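Long-range contacts in oxidoreductase, short-chain dehydrogenase/reductase family (Aeromonas hydrophila subsp. hydrophila, PDB 3L6E), which probably acts as a nucleotide-dependent oxidoreductase of the short-chain dehydrogenase/reductase family, tentatively assigned as a 3-dehydrosphinganine reductase of sphingolipid metabolism: residues Gln118-Arg126 against Leu162-Leu171; Arg172-Gly180 against His218-Arg226. All coordinates share one frame; numbering follows the deposited sequence.

Contact 1: Gln118-Arg126 against Leu162-Leu171; sequences QTVRLIGER and LRAELKDSPL. Unlike the reference sequence in segment 118-126: E125 (reference Asp), R126 (reference Lys). Unlike the reference sequence in segment 162-171: D168 (reference Gly).
L171 lies against T119, V120 and I123 near the C-terminal end of helix 98-123, and against G124 just beyond. Its CB lies at G124, 4.2 Å from that residue's CA and about as far from I123 O. Because CG stands anti to the backbone N (chi1 179°), the branch is carried onto the helix, where its two methyls part. CD1 of L171 meets I123 CD1 at 4.0 Å and also touches the methyl of T119; CD2 of L171 settles over the backbone, 3.8 Å from V120 CA, and abuts G124 CA and T119 O. The leucine crosses T119, V120 and I123 at roughly right angles, so it spans the helix surface instead of running alongside any one of them.

V120 extends the apolar patch toward the other helix: its CG2 reaches L166 CD1 at 4.1 Å and, less closely, L162 CD2. At the opposite end of the contact P170 brings ring atom CG to 3.2 Å from E125 O and near G124 O, while S169 OG lies 3.2 Å from G124 O.

The contact thus joins the C-terminal ends of two neighbouring helices of the Rossmann fold, 98-123 and 145-165, at the turn leading into strand 171-181. Helix 61-75 packs on L122, and L162 and L166 rest on L173 of the strand.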
loop_
_atom_site.group_PDB
_atom_site.type_symbol
_atom_site.label_atom_id
_atom_site.label_comp_id
_atom_site.label_asym_id
_atom_site.label_seq_id
_atom_site.Cartn_x
_atom_site.Cartn_y
_atom_site.Cartn_z
ATOM N N GLN A 118 3.409 -9.591 -22.855
ATOM C CA GLN A 118 2.926 -8.643 -23.840
ATOM C C GLN A 118 3.244 -7.189 -23.405
ATOM O O GLN A 118 3.580 -6.356 -24.237
ATOM C CB GLN A 118 1.427 -8.877 -24.086
ATOM C CG GLN A 118 0.795 -8.057 -25.200
ATOM C CD GLN A 118 1.096 -8.556 -26.607
ATOM O OE1 GLN A 118 1.141 -7.763 -27.548
ATOM N NE2 GLN A 118 1.295 -9.870 -26.762
ATOM N N THR A 119 3.170 -6.909 -22.103
ATOM C CA THR A 119 3.505 -5.574 -21.546
ATOM C C THR A 119 5.006 -5.269 -21.588
ATOM O O THR A 119 5.407 -4.137 -21.852
ATOM C CB THR A 119 2.993 -5.422 -20.083
ATOM O OG1 THR A 119 1.583 -5.685 -20.041
ATOM C CG2 THR A 119 3.272 -4.009 -19.531
ATOM N N VAL A 120 5.828 -6.268 -21.300
ATOM C CA VAL A 120 7.280 -6.130 -21.397
ATOM C C VAL A 120 7.633 -5.794 -22.858
ATOM O O VAL A 120 8.342 -4.826 -23.147
ATOM C CB VAL A 120 8.003 -7.430 -20.942
ATOM C CG1 VAL A 120 9.508 -7.349 -21.181
ATOM C CG2 VAL A 120 7.705 -7.753 -19.467
ATOM N N ARG A 121 7.083 -6.581 -23.770
ATOM C CA ARG A 121 7.278 -6.367 -25.193
ATOM C C ARG A 121 6.885 -4.942 -25.614
ATOM O O ARG A 121 7.681 -4.233 -26.251
ATOM C CB ARG A 121 6.493 -7.426 -25.974
ATOM C CG ARG A 121 6.400 -7.165 -27.470
ATOM C CD ARG A 121 5.431 -8.149 -28.119
ATOM N NE ARG A 121 4.094 -7.571 -28.307
ATOM C CZ ARG A 121 3.779 -6.688 -29.257
ATOM N NH1 ARG A 121 4.701 -6.250 -30.120
ATOM N NH2 ARG A 121 2.531 -6.236 -29.347
ATOM N N LEU A 122 5.674 -4.524 -25.232
ATOM C CA LEU A 122 5.123 -3.229 -25.656
ATOM C C LEU A 122 5.801 -2.007 -25.040
ATOM O O LEU A 122 6.135 -1.051 -25.747
ATOM C CB LEU A 122 3.622 -3.158 -25.367
ATOM C CG LEU A 122 2.697 -3.574 -26.506
ATOM C CD1 LEU A 122 1.258 -3.593 -25.987
ATOM C CD2 LEU A 122 2.848 -2.641 -27.723
ATOM N N ILE A 123 5.989 -2.031 -23.723
ATOM C CA ILE A 123 6.464 -0.850 -23.012
ATOM C C ILE A 123 7.670 -1.103 -22.093
ATOM O O ILE A 123 7.989 -0.285 -21.232
ATOM C CB ILE A 123 5.302 -0.100 -22.275
ATOM C CG1 ILE A 123 4.592 -1.010 -21.254
ATOM C CG2 ILE A 123 4.297 0.445 -23.278
ATOM C CD1 ILE A 123 3.681 -0.233 -20.247
ATOM N N GLY A 124 8.351 -2.225 -22.295
ATOM C CA GLY A 124 9.550 -2.541 -21.508
ATOM C C GLY A 124 10.673 -1.526 -21.676
ATOM O O GLY A 124 11.377 -1.205 -20.726
ATOM N N GLU A 125 10.835 -0.998 -22.880
ATOM C CA GLU A 125 11.885 -0.003 -23.112
ATOM C C GLU A 125 11.434 1.427 -22.841
ATOM O O GLU A 125 12.196 2.234 -22.324
ATOM C CB GLU A 125 12.477 -0.141 -24.513
ATOM C CG GLU A 125 13.162 -1.488 -24.715
ATOM C CD GLU A 125 14.384 -1.405 -25.598
ATOM O OE1 GLU A 125 15.243 -0.522 -25.355
ATOM O OE2 GLU A 125 14.497 -2.236 -26.529
ATOM N N ARG A 126 10.182 1.725 -23.169
ATOM C CA ARG A 126 9.632 3.063 -23.000
ATOM C C ARG A 126 9.355 3.395 -21.530
ATOM O O ARG A 126 9.465 4.548 -21.107
ATOM C CB ARG A 126 8.367 3.194 -23.833
ATOM C CG ARG A 126 7.789 4.580 -23.872
ATOM C CD ARG A 126 6.590 4.604 -24.773
ATOM N NE ARG A 126 5.661 5.649 -24.372
ATOM C CZ ARG A 126 4.639 5.457 -23.552
ATOM N NH1 ARG A 126 4.402 4.250 -23.049
ATOM N NH2 ARG A 126 3.848 6.472 -23.235
ATOM N N LEU A 162 9.685 -11.784 -11.983
ATOM C CA LEU A 162 9.753 -10.937 -13.167
ATOM C C LEU A 162 10.241 -9.537 -12.804
ATOM O O LEU A 162 11.026 -8.934 -13.551
ATOM C CB LEU A 162 8.397 -10.860 -13.876
ATOM C CG LEU A 162 8.326 -10.008 -15.151
ATOM C CD1 LEU A 162 9.389 -10.460 -16.170
ATOM C CD2 LEU A 162 6.949 -10.084 -15.763
ATOM N N ARG A 163 9.775 -9.015 -11.663
ATOM C CA ARG A 163 10.184 -7.669 -11.246
ATOM C C ARG A 163 11.662 -7.568 -10.887
ATOM O O ARG A 163 12.301 -6.563 -11.210
ATOM C CB ARG A 163 9.291 -7.073 -10.157
ATOM C CG ARG A 163 9.288 -7.784 -8.823
ATOM C CD ARG A 163 9.208 -6.814 -7.648
ATOM N NE ARG A 163 8.056 -5.917 -7.705
ATOM C CZ ARG A 163 7.118 -5.830 -6.757
ATOM N NH1 ARG A 163 6.126 -4.970 -6.892
ATOM N NH2 ARG A 163 7.170 -6.584 -5.674
ATOM N N ALA A 164 12.205 -8.602 -10.242
ATOM C CA ALA A 164 13.633 -8.638 -9.925
ATOM C C ALA A 164 14.487 -8.735 -11.203
ATOM O O ALA A 164 15.624 -8.254 -11.247
ATOM C CB ALA A 164 13.948 -9.786 -8.974
ATOM N N GLU A 165 13.917 -9.361 -12.229
ATOM C CA GLU A 165 14.520 -9.461 -13.550
ATOM C C GLU A 165 14.457 -8.114 -14.275
ATOM O O GLU A 165 15.350 -7.776 -15.048
ATOM C CB GLU A 165 13.776 -10.539 -14.338
ATOM C CG GLU A 165 14.151 -10.707 -15.794
ATOM C CD GLU A 165 13.169 -11.604 -16.529
ATOM O OE1 GLU A 165 12.894 -11.339 -17.725
ATOM O OE2 GLU A 165 12.665 -12.568 -15.908
ATOM N N LEU A 166 13.398 -7.346 -14.015
ATOM C CA LEU A 166 13.217 -6.031 -14.631
ATOM C C LEU A 166 13.758 -4.877 -13.782
ATOM O O LEU A 166 13.467 -3.714 -14.055
ATOM C CB LEU A 166 11.751 -5.791 -15.004
ATOM C CG LEU A 166 11.081 -6.671 -16.066
ATOM C CD1 LEU A 166 9.613 -6.299 -16.181
ATOM C CD2 LEU A 166 11.772 -6.589 -17.435
ATOM N N LYS A 167 14.554 -5.194 -12.761
ATOM C CA LYS A 167 15.331 -4.176 -12.057
ATOM C C LYS A 167 16.058 -3.307 -13.086
ATOM O O LYS A 167 16.583 -3.828 -14.082
ATOM C CB LYS A 167 16.371 -4.825 -11.140
ATOM C CG LYS A 167 16.046 -4.796 -9.649
ATOM C CD LYS A 167 17.269 -4.374 -8.815
ATOM C CE LYS A 167 18.200 -5.533 -8.455
ATOM N NZ LYS A 167 19.108 -5.941 -9.560
ATOM N N ASP A 168 16.074 -1.995 -12.852
ATOM C CA ASP A 168 16.820 -1.045 -13.700
ATOM C C ASP A 168 16.181 -0.797 -15.069
ATOM O O ASP A 168 16.747 -0.082 -15.905
ATOM C CB ASP A 168 18.271 -1.508 -13.904
ATOM C CG ASP A 168 18.999 -1.749 -12.603
ATOM O OD1 ASP A 168 19.092 -0.806 -11.793
ATOM O OD2 ASP A 168 19.491 -2.881 -12.400
ATOM N N SER A 169 15.022 -1.405 -15.302
ATOM C CA SER A 169 14.269 -1.207 -16.534
ATOM C C SER A 169 13.128 -0.248 -16.225
ATOM O O SER A 169 12.509 -0.344 -15.166
ATOM C CB SER A 169 13.747 -2.547 -17.069
ATOM O OG SER A 169 12.721 -2.384 -18.033
ATOM N N PRO A 170 12.845 0.688 -17.150
ATOM C CA PRO A 170 11.843 1.720 -16.872
ATOM C C PRO A 170 10.435 1.176 -16.595
ATOM O O PRO A 170 9.543 1.938 -16.220
ATOM C CB PRO A 170 11.862 2.581 -18.140
ATOM C CG PRO A 170 12.453 1.695 -19.200
ATOM C CD PRO A 170 13.449 0.849 -18.487
ATOM N N LEU A 171 10.234 -0.124 -16.771
ATOM C CA LEU A 171 8.916 -0.701 -16.511
ATOM C C LEU A 171 8.802 -1.112 -15.042
ATOM O O LEU A 171 9.637 -1.861 -14.530
ATOM C CB LEU A 171 8.637 -1.863 -17.467
ATOM C CG LEU A 171 7.336 -2.672 -17.390
ATOM C CD1 LEU A 171 6.099 -1.789 -17.440
ATOM C CD2 LEU A 171 7.320 -3.677 -18.530
#

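Contact 2: Arg172-Gly180 against His218-Arg226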
loop_
_atom_site.group_PDB
_atom_site.type_symbol
_atom_site.label_atom_id
_atom_site.label_comp_id
_atom_site.label_asym_id
_atom_site.label_seq_id
_atom_site.Cartn_x
_atom_site.Cartn_y
_atom_site.Cartn_z
ATOM N N ARG A 172 7.785 -0.589 -14.364
ATOM C CA ARG A 172 7.620 -0.799 -12.921
ATOM C C ARG A 172 6.556 -1.852 -12.653
ATOM O O ARG A 172 5.495 -1.796 -13.251
ATOM C CB ARG A 172 7.217 0.515 -12.239
ATOM C CG ARG A 172 8.350 1.508 -12.067
ATOM C CD ARG A 172 7.853 2.939 -11.830
ATOM N NE ARG A 172 8.958 3.895 -11.990
ATOM C CZ ARG A 172 8.829 5.221 -12.043
ATOM N NH1 ARG A 172 7.634 5.798 -11.952
ATOM N NH2 ARG A 172 9.907 5.983 -12.185
ATOM N N LEU A 173 6.833 -2.801 -11.756
ATOM C CA LEU A 173 5.820 -3.779 -11.358
ATOM C C LEU A 173 5.245 -3.427 -10.002
ATOM O O LEU A 173 5.976 -3.224 -9.030
ATOM C CB LEU A 173 6.313 -5.248 -11.455
ATOM C CG LEU A 173 6.064 -5.918 -12.825
ATOM C CD1 LEU A 173 6.719 -5.102 -13.942
ATOM C CD2 LEU A 173 6.527 -7.405 -12.914
ATOM N N VAL A 174 3.916 -3.307 -9.991
ATOM C CA VAL A 174 3.127 -2.981 -8.807
ATOM C C VAL A 174 2.129 -4.122 -8.568
ATOM O O VAL A 174 1.382 -4.517 -9.469
ATOM C CB VAL A 174 2.382 -1.628 -8.954
ATOM C CG1 VAL A 174 1.538 -1.331 -7.702
ATOM C CG2 VAL A 174 3.396 -0.449 -9.214
ATOM N N ASN A 175 2.158 -4.671 -7.364
ATOM C CA ASN A 175 1.273 -5.783 -7.015
ATOM C C ASN A 175 0.245 -5.336 -5.965
ATOM O O ASN A 175 0.614 -4.823 -4.939
ATOM C CB ASN A 175 2.093 -6.964 -6.512
ATOM C CG ASN A 175 2.980 -7.571 -7.580
ATOM O OD1 ASN A 175 2.689 -7.523 -8.780
ATOM N ND2 ASN A 175 4.072 -8.171 -7.142
ATOM N N LEU A 176 -1.039 -5.524 -6.238
ATOM C CA LEU A 176 -2.097 -5.002 -5.374
ATOM C C LEU A 176 -2.942 -6.160 -4.826
ATOM O O LEU A 176 -3.354 -7.019 -5.588
ATOM C CB LEU A 176 -2.997 -4.033 -6.159
ATOM C CG LEU A 176 -2.276 -2.963 -7.007
ATOM C CD1 LEU A 176 -3.177 -2.391 -8.078
ATOM C CD2 LEU A 176 -1.691 -1.852 -6.167
ATOM N N TYR A 177 -3.199 -6.142 -3.513
ATOM C CA TYR A 177 -3.849 -7.243 -2.813
ATOM C C TYR A 177 -5.111 -6.827 -2.038
ATOM O O TYR A 177 -5.045 -6.548 -0.844
ATOM C CB TYR A 177 -2.845 -7.887 -1.850
ATOM C CG TYR A 177 -1.573 -8.368 -2.509
ATOM C CD1 TYR A 177 -0.541 -7.460 -2.873
ATOM C CD2 TYR A 177 -1.374 -9.722 -2.746
ATOM C CE1 TYR A 177 0.644 -7.919 -3.455
ATOM C CE2 TYR A 177 -0.205 -10.195 -3.321
ATOM C CZ TYR A 177 0.806 -9.296 -3.669
ATOM O OH TYR A 177 1.952 -9.784 -4.268
ATOM N N PRO A 178 -6.244 -6.728 -2.719
ATOM C CA PRO A 178 -7.516 -6.529 -2.019
ATOM C C PRO A 178 -7.983 -7.861 -1.463
ATOM O O PRO A 178 -8.362 -8.719 -2.245
ATOM C CB PRO A 178 -8.491 -6.139 -3.140
ATOM C CG PRO A 178 -7.704 -6.160 -4.427
ATOM C CD PRO A 178 -6.427 -6.890 -4.171
ATOM N N SER A 179 -7.944 -8.037 -0.147
ATOM C CA SER A 179 -8.445 -9.257 0.493
ATOM C C SER A 179 -9.820 -9.038 1.087
ATOM O O SER A 179 -9.974 -8.282 2.053
ATOM C CB SER A 179 -7.513 -9.718 1.609
ATOM O OG SER A 179 -6.447 -10.483 1.094
ATOM N N GLY A 180 -10.818 -9.707 0.516
ATOM C CA GLY A 180 -12.163 -9.698 1.090
ATOM C C GLY A 180 -13.201 -9.070 0.185
ATOM O O GLY A 180 -14.151 -8.441 0.659
ATOM N N HIS A 218 7.395 5.425 -5.993
ATOM C CA HIS A 218 6.095 4.847 -6.306
ATOM C C HIS A 218 5.790 3.737 -5.311
ATOM O O HIS A 218 6.679 3.257 -4.624
ATOM C CB HIS A 218 6.091 4.262 -7.730
ATOM C CG HIS A 218 7.071 3.142 -7.923
ATOM N ND1 HIS A 218 8.434 3.321 -7.826
ATOM C CD2 HIS A 218 6.884 1.828 -8.212
ATOM C CE1 HIS A 218 9.045 2.168 -8.033
ATOM N NE2 HIS A 218 8.130 1.249 -8.280
ATOM N N VAL A 219 4.529 3.320 -5.262
ATOM C CA VAL A 219 4.104 2.187 -4.438
ATOM C C VAL A 219 4.426 0.905 -5.200
ATOM O O VAL A 219 4.077 0.780 -6.361
ATOM C CB VAL A 219 2.575 2.276 -4.161
ATOM C CG1 VAL A 219 1.994 0.905 -3.730
ATOM C CG2 VAL A 219 2.304 3.340 -3.142
ATOM N N THR A 220 5.088 -0.042 -4.547
ATOM C CA THR A 220 5.429 -1.307 -5.188
ATOM C C THR A 220 4.428 -2.413 -4.843
ATOM O O THR A 220 4.192 -3.311 -5.648
ATOM C CB THR A 220 6.853 -1.767 -4.821
ATOM O OG1 THR A 220 6.980 -1.820 -3.397
ATOM C CG2 THR A 220 7.944 -0.801 -5.416
ATOM N N ASP A 221 3.839 -2.332 -3.648
ATOM C CA ASP A 221 2.910 -3.355 -3.154
ATOM C C ASP A 221 1.869 -2.729 -2.247
ATOM O O ASP A 221 2.191 -1.921 -1.370
ATOM C CB ASP A 221 3.643 -4.491 -2.389
ATOM C CG ASP A 221 4.897 -4.982 -3.113
ATOM O OD1 ASP A 221 4.838 -5.981 -3.884
ATOM O OD2 ASP A 221 5.953 -4.353 -2.899
ATOM N N LEU A 222 0.619 -3.122 -2.446
ATOM C CA LEU A 222 -0.483 -2.577 -1.654
ATOM C C LEU A 222 -1.414 -3.685 -1.145
ATOM O O LEU A 222 -2.000 -4.385 -1.926
ATOM C CB LEU A 222 -1.288 -1.575 -2.487
ATOM C CG LEU A 222 -2.463 -0.883 -1.803
ATOM C CD1 LEU A 222 -2.000 0.123 -0.744
ATOM C CD2 LEU A 222 -3.405 -0.225 -2.812
ATOM N N PHE A 223 -1.551 -3.806 0.171
ATOM C CA PHE A 223 -2.400 -4.818 0.781
ATOM C C PHE A 223 -3.608 -4.137 1.416
ATOM O O PHE A 223 -3.458 -3.273 2.270
ATOM C CB PHE A 223 -1.612 -5.635 1.822
ATOM C CG PHE A 223 -0.490 -6.450 1.233
ATOM C CD1 PHE A 223 0.724 -5.853 0.892
ATOM C CD2 PHE A 223 -0.645 -7.817 1.011
ATOM C CE1 PHE A 223 1.770 -6.603 0.343
ATOM C CE2 PHE A 223 0.377 -8.569 0.457
ATOM C CZ PHE A 223 1.599 -7.963 0.127
ATOM N N ILE A 224 -4.800 -4.500 0.962
ATOM C CA ILE A 224 -6.037 -3.958 1.540
ATOM C C ILE A 224 -6.811 -5.074 2.220
ATOM O O ILE A 224 -7.013 -6.125 1.625
ATOM C CB ILE A 224 -6.947 -3.333 0.462
ATOM C CG1 ILE A 224 -6.166 -2.339 -0.406
ATOM C CG2 ILE A 224 -8.158 -2.637 1.103
ATOM C CD1 ILE A 224 -6.833 -2.122 -1.742
ATOM N N GLY A 225 -7.265 -4.836 3.454
ATOM C CA GLY A 225 -8.073 -5.823 4.190
ATOM C C GLY A 225 -9.433 -5.286 4.596
ATOM O O GLY A 225 -9.622 -4.074 4.685
ATOM N N ARG A 226 -10.378 -6.202 4.845
ATOM C CA ARG A 226 -11.715 -5.854 5.342
ATOM C C ARG A 226 -11.686 -5.134 6.685
ATOM O O ARG A 226 -10.791 -5.347 7.496
ATOM C CB ARG A 226 -12.591 -7.098 5.482
ATOM C CG ARG A 226 -13.090 -7.696 4.170
ATOM C CD ARG A 226 -14.386 -8.519 4.364
ATOM N NE ARG A 226 -14.360 -9.378 5.549
ATOM C CZ ARG A 226 -13.800 -10.589 5.610
ATOM N NH1 ARG A 226 -13.198 -11.115 4.544
ATOM N NH2 ARG A 226 -13.837 -11.280 6.751
HETATM O O HOH W 1 8.017 -1.259 -9.030
HETATM O O HOH W 2 4.255 -8.640 -4.089
#
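R172 lays its aliphatic chain across the imidazole of H218, with R172 CD 3.8 Å from the ring centroid and almost on the ring normal, a CH-pi contact. The extended chain carries the guanidinium onward, its plane 17° from that of the ring. At L173 the carbonyl receives a hydrogen bond from a water that also binds H218 NE2, while H218 ND1 is hydrogen-bonded to N227 of the second subunit, whose strand pairs antiparallel with 217-226 and extends the sheet across the dimer. V174 sets CG2 against V219 O at 3.2 Å. From N175 to S179 five backbone hydrogen bonds join the parallel strands, beginning with N175 N to T220 O and L222 N to N175 O. L176 follows on the other face, its CD2 3.7 Å from L222 CB.

Y177 is gripped by both backbone atoms, N to L222 O and O to I224 N, each at 2.7 Å. Its ring forms an offset stack with F223, centroids 4.2 Å apart and planes at 6°. The same first torsion, CG anti to the carbonyl carbon, sends both side chains the same way, so the rings overlap face to face. Beyond P178, S179 N bonds I224 O.

Y177 OH donates to a second water, which donates to D221 OD1. This buried carboxylate also forms a salt bridge with R163, and both partners would help to keep it charged.

Contact 1 closes before contact 2 opens along the chain, and the step between them is immediate: L171 ends the first and R172 begins the second, both on strand 171-181. Their centres lie about 19 Å apart. Contact 1 is at the helix layer, where 98-123 and 145-165 end; contact 2 joins the last two strands of the parallel seven-stranded Rossmann sheet. R163 bridges them, its NH1 2.8 Å from both L173 O and T220 O in probable hydrogen bonds. Helix 145-165 is thereby tied to both strands of contact 2, linking the helical layer to the sheet edge used in dimerisation.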